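Local coordinates for Thiol:disulfide interchange protein DsbL (Escherichia coli, PDB 3C7M), which transfers its disulfide bond to other periplasmic proteins and, together with DsbI, forms an essential disulfide in the arylsulfate sulfotransferase AssT, at residues K34-A38 and K97-Y101; K48-A52 and I189-A193. All blocks are in the same frame, centred on the assembly; numbering follows the deposited sequence. Where two conformers were deposited one is given.

Contact 1: K34-A38 and K97-Y101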
# COMPACT_ATOMS: atom_id res chain seq x y z
N LYS A 34 -5.55 -7.08 8.03
CA LYS A 34 -4.97 -7.99 9.03
C LYS A 34 -3.45 -7.89 9.10
O LYS A 34 -2.88 -7.71 10.18
CB LYS A 34 -5.41 -9.42 8.75
CG LYS A 34 -6.86 -9.70 9.11
N TYR A 35 -2.80 -7.98 7.94
CA TYR A 35 -1.33 -7.88 7.89
C TYR A 35 -0.82 -6.47 8.23
O TYR A 35 0.27 -6.33 8.80
CB TYR A 35 -0.77 -8.42 6.57
CG TYR A 35 -0.81 -9.95 6.46
CD1 TYR A 35 -1.97 -10.60 6.05
CD2 TYR A 35 0.30 -10.73 6.77
CE1 TYR A 35 -2.03 -12.00 5.96
CE2 TYR A 35 0.26 -12.13 6.67
CZ TYR A 35 -0.91 -12.76 6.26
OH TYR A 35 -0.99 -14.14 6.16
N ASP A 36 -1.59 -5.43 7.89
CA ASP A 36 -1.22 -4.05 8.26
C ASP A 36 -1.37 -3.78 9.75
O ASP A 36 -0.73 -2.87 10.30
CB ASP A 36 -2.04 -3.02 7.46
CG ASP A 36 -1.52 -2.82 6.05
OD1 ASP A 36 -0.45 -3.36 5.70
OD2 ASP A 36 -2.19 -2.10 5.28
N LYS A 37 -2.23 -4.56 10.41
CA LYS A 37 -2.38 -4.46 11.85
C LYS A 37 -1.24 -5.19 12.55
O LYS A 37 -0.79 -4.76 13.62
CB LYS A 37 -3.73 -5.01 12.32
CG LYS A 37 -4.90 -4.07 12.05
CD LYS A 37 -6.18 -4.56 12.71
CE LYS A 37 -6.90 -5.60 11.87
NZ LYS A 37 -8.12 -6.10 12.56
N ALA A 38 -0.78 -6.28 11.94
CA ALA A 38 0.09 -7.24 12.63
C ALA A 38 1.57 -7.29 12.22
O ALA A 38 2.42 -7.58 13.07
CB ALA A 38 -0.51 -8.64 12.56
N LYS A 97 -5.51 5.53 5.59
CA LYS A 97 -5.52 4.09 5.34
C LYS A 97 -6.30 3.35 6.42
O LYS A 97 -7.17 2.54 6.12
CB LYS A 97 -4.10 3.55 5.23
CG LYS A 97 -4.03 2.04 4.98
CD LYS A 97 -2.59 1.52 4.86
CE LYS A 97 -1.72 1.94 6.02
NZ LYS A 97 -0.48 1.10 6.15
N PHE A 98 -6.01 3.67 7.68
CA PHE A 98 -6.72 2.98 8.74
C PHE A 98 -8.17 3.41 8.89
O PHE A 98 -9.02 2.60 9.30
CB PHE A 98 -5.95 3.01 10.05
CG PHE A 98 -4.83 2.02 10.08
CD1 PHE A 98 -5.10 0.66 10.24
CD2 PHE A 98 -3.52 2.43 9.89
CE1 PHE A 98 -4.07 -0.27 10.23
CE2 PHE A 98 -2.48 1.50 9.90
CZ PHE A 98 -2.76 0.16 10.08
N ALA A 99 -8.47 4.65 8.50
CA ALA A 99 -9.86 5.11 8.49
C ALA A 99 -10.67 4.31 7.48
O ALA A 99 -11.81 3.91 7.76
CB ALA A 99 -9.93 6.59 8.18
N TYR A 100 -10.10 4.06 6.30
CA TYR A 100 -10.79 3.26 5.29
C TYR A 100 -10.93 1.81 5.71
O TYR A 100 -11.98 1.22 5.51
CB TYR A 100 -10.11 3.35 3.92
CG TYR A 100 -10.36 4.66 3.22
CD1 TYR A 100 -11.66 5.14 3.04
CD2 TYR A 100 -9.31 5.43 2.74
CE1 TYR A 100 -11.90 6.36 2.40
CE2 TYR A 100 -9.53 6.64 2.11
CZ TYR A 100 -10.83 7.10 1.93
OH TYR A 100 -11.04 8.31 1.30
N TYR A 101 -9.88 1.23 6.28
CA TYR A 101 -9.98 -0.14 6.75
C TYR A 101 -11.07 -0.26 7.81
O TYR A 101 -11.90 -1.17 7.75
CB TYR A 101 -8.65 -0.59 7.35
CG TYR A 101 -7.55 -1.03 6.40
CD1 TYR A 101 -7.82 -1.70 5.20
CD2 TYR A 101 -6.22 -0.82 6.76
CE1 TYR A 101 -6.78 -2.13 4.37
CE2 TYR A 101 -5.19 -1.23 5.94
CZ TYR A 101 -5.47 -1.89 4.75
OH TYR A 101 -4.42 -2.31 3.95
O HOH W 1 0.67 -0.72 8.81

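Contact 2: K48-A52 and I189-A193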
# COMPACT_ATOMS: atom_id res chain seq x y z
N LYS A 48 14.24 -0.98 7.10
CA LYS A 48 14.31 0.36 6.50
C LYS A 48 15.73 0.79 6.11
O LYS A 48 15.89 1.69 5.28
CB LYS A 48 13.64 1.40 7.41
CG LYS A 48 14.41 1.75 8.67
CD LYS A 48 13.66 2.75 9.51
CE LYS A 48 14.54 3.28 10.62
NZ LYS A 48 13.75 4.04 11.64
N ASP A 49 16.74 0.14 6.68
CA ASP A 49 18.14 0.43 6.34
C ASP A 49 18.54 -0.11 4.97
O ASP A 49 19.54 0.34 4.40
CB ASP A 49 19.09 -0.14 7.39
CG ASP A 49 18.93 -1.65 7.55
OD1 ASP A 49 17.85 -2.09 7.98
OD2 ASP A 49 19.88 -2.39 7.22
N ILE A 50 17.79 -1.09 4.45
CA ILE A 50 18.12 -1.71 3.17
C ILE A 50 17.08 -1.47 2.06
O ILE A 50 17.44 -1.43 0.88
CB ILE A 50 18.43 -3.24 3.29
CG1 ILE A 50 17.31 -4.00 4.02
CG2 ILE A 50 19.78 -3.44 3.99
CD1 ILE A 50 17.27 -5.49 3.70
N VAL A 51 15.81 -1.32 2.44
CA VAL A 51 14.74 -1.13 1.45
C VAL A 51 13.70 -0.11 1.91
O VAL A 51 13.30 -0.11 3.07
CB VAL A 51 14.03 -2.47 1.07
CG1 VAL A 51 14.99 -3.45 0.38
CG2 VAL A 51 13.42 -3.11 2.29
N ALA A 52 13.28 0.75 0.98
CA ALA A 52 12.30 1.80 1.24
C ALA A 52 10.88 1.24 1.13
O ALA A 52 10.53 0.64 0.11
CB ALA A 52 12.48 2.95 0.24
N ILE A 189 13.04 -10.98 3.75
CA ILE A 189 13.25 -9.75 2.98
C ILE A 189 14.74 -9.44 2.82
O ILE A 189 15.18 -9.03 1.75
CB ILE A 189 12.49 -8.55 3.59
CG1 ILE A 189 10.99 -8.70 3.36
CG2 ILE A 189 12.98 -7.23 2.98
CD1 ILE A 189 10.16 -7.83 4.29
N ARG A 190 15.51 -9.63 3.90
CA ARG A 190 16.95 -9.41 3.85
C ARG A 190 17.65 -10.34 2.89
O ARG A 190 18.53 -9.91 2.14
CB ARG A 190 17.56 -9.53 5.24
CG ARG A 190 17.11 -8.43 6.13
CD ARG A 190 18.05 -8.16 7.25
NE ARG A 190 17.67 -6.91 7.87
CZ ARG A 190 18.24 -5.74 7.60
NH1 ARG A 190 19.27 -5.66 6.76
NH2 ARG A 190 17.79 -4.65 8.21
N GLU A 191 17.24 -11.61 2.90
CA GLU A 191 17.79 -12.62 1.98
C GLU A 191 17.50 -12.21 0.53
O GLU A 191 18.40 -12.22 -0.32
CB GLU A 191 17.23 -14.01 2.26
CG GLU A 191 17.62 -15.04 1.19
CD GLU A 191 17.53 -16.49 1.64
OE1 GLU A 191 17.11 -16.75 2.78
OE2 GLU A 191 17.90 -17.37 0.84
N LEU A 192 16.26 -11.82 0.27
CA LEU A 192 15.85 -11.42 -1.07
C LEU A 192 16.56 -10.17 -1.56
O LEU A 192 16.91 -10.07 -2.74
CB LEU A 192 14.33 -11.24 -1.15
CG LEU A 192 13.51 -12.52 -0.94
CD1 LEU A 192 12.01 -12.23 -0.93
CD2 LEU A 192 13.86 -13.57 -2.01
N ALA A 193 16.78 -9.23 -0.64
CA ALA A 193 17.42 -7.95 -0.96
C ALA A 193 18.91 -8.09 -1.24
O ALA A 193 19.52 -7.19 -1.82
CB ALA A 193 17.17 -6.94 0.15

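Contact 1: K34-A38 and K97-Y101
Lys97 reaches Asp36 with the far half of its side chain. The extended first half of the chain carries Lys97 CD to 3.7 Å from Asp36 OD2; a bend at chi3 (52°) then turns CE and NZ. Lys97 NZ also stands 3.7 Å from Asp36 OD2, a long salt bridge. A water supplements this pairing: it donates to the backbone Asp36 O at 3.0 Å and accepts a weak bond from Lys97 NZ at 3.4 Å. Phe98 comes next and meets helix 30-38 with its rim. Phe98 CZ lies 3.7 Å from Asp36 O, in the ring plane, and Phe98 CE1 approaches Lys37 CG at 4.3 Å, also near that plane. Tyr101, one turn further on, makes the direct polar link, OH donating to Asp36 OD2 over 2.6 Å. The carboxylate and phenol ring planes are 57° apart, and the hydroxyl meets OD2 from above the carboxylate, 41° out of its plane. Asp36 was modelled in two conformers, so these details describe one. In it OD2 also pairs with Lys23 of strand 20-25, and OD1 bonds to Thr40 OG1; the carboxylate is therefore held by Tyr101, Lys23 and Thr40, with Lys97 at long range. Tyr101 also stacks on Tyr33 and touches Cys32, one of the redox-active cysteines. The axes of segments 34-38 and 97-101 approach no closer than 11.7 Å, so side chains bridge the interface. This is the domain junction of a DsbA-like protein, where the helix that begins at the CxxC motif of the thioredoxin fold faces a helix of the inserted helical region.

Contact 2: K48-A52 and I189-A193
Asp49 and Arg190 form a salt bridge at the outer side of this contact. The shortest bond runs from Arg190 NH2 to Asp49 OD1, 2.6 Å with an N-H...O angle of 141°; it uses the syn lone pair of OD1 and lies close to the guanidinium plane. Weak bonds join Asp49 OD2 to Arg190 NH2 at 3.2 Å and to Arg190 NH1 at 3.4 Å. Carboxylate and guanidinium are nearly coplanar, 22° apart, although the side chains cross at about a right angle. The Arg190 chain, extended from CG to NE, carries the guanidinium from the helix across to Asp49. Arg190 has two deposited conformers; this geometry belongs to one. Ile50 lays its CD1 over one face of the guanidinium, 3.7 Å from Arg190 NH1. Ile50 CD1 also touches Ala193 CB at 3.8 Å. Segment 48-52, in the beta-alpha-beta connection of the thioredoxin fold, leads from helix 40-46 into edge strand 52-57 and here meets the C-terminal helix 182-193. Deeper in, Val51 CG1 lies 4.1 Å from Ala193 CB, while Val51 CG2 faces Ile189 CG2 at 4.2 Å. Beyond this shell, Lys46 O accepts a further bond from Arg190 NH2, linking the guanidinium to the C-terminal end of helix 40-46. Val51 and Ile189 both rest on Leu21, and Ile189 also on Val168 and Ile174, which places the helix against the central sheet; Val47 adds a loop contact to Ile189.

How the contacts relate
Contacts 1 and 2 lie 22 Å apart between centres and about 11 Å between nearest atoms, so they do not touch. Their segments alternate along the chain: 34-38 and 48-52 both belong to the connection between strands 20-25 and 52-57, whereas their partners come from the helical insertion and the C-terminal helix. Contact 1 is buried, its centre about 10 Å from the chain centre, and borders the redox site through Tyr101, which touches Cys32. Contact 2 is only partly buried, about 17 Å from that centre. The Tyr101 and Arg190 side chains lie about 8 Å from different bound cadmium ions.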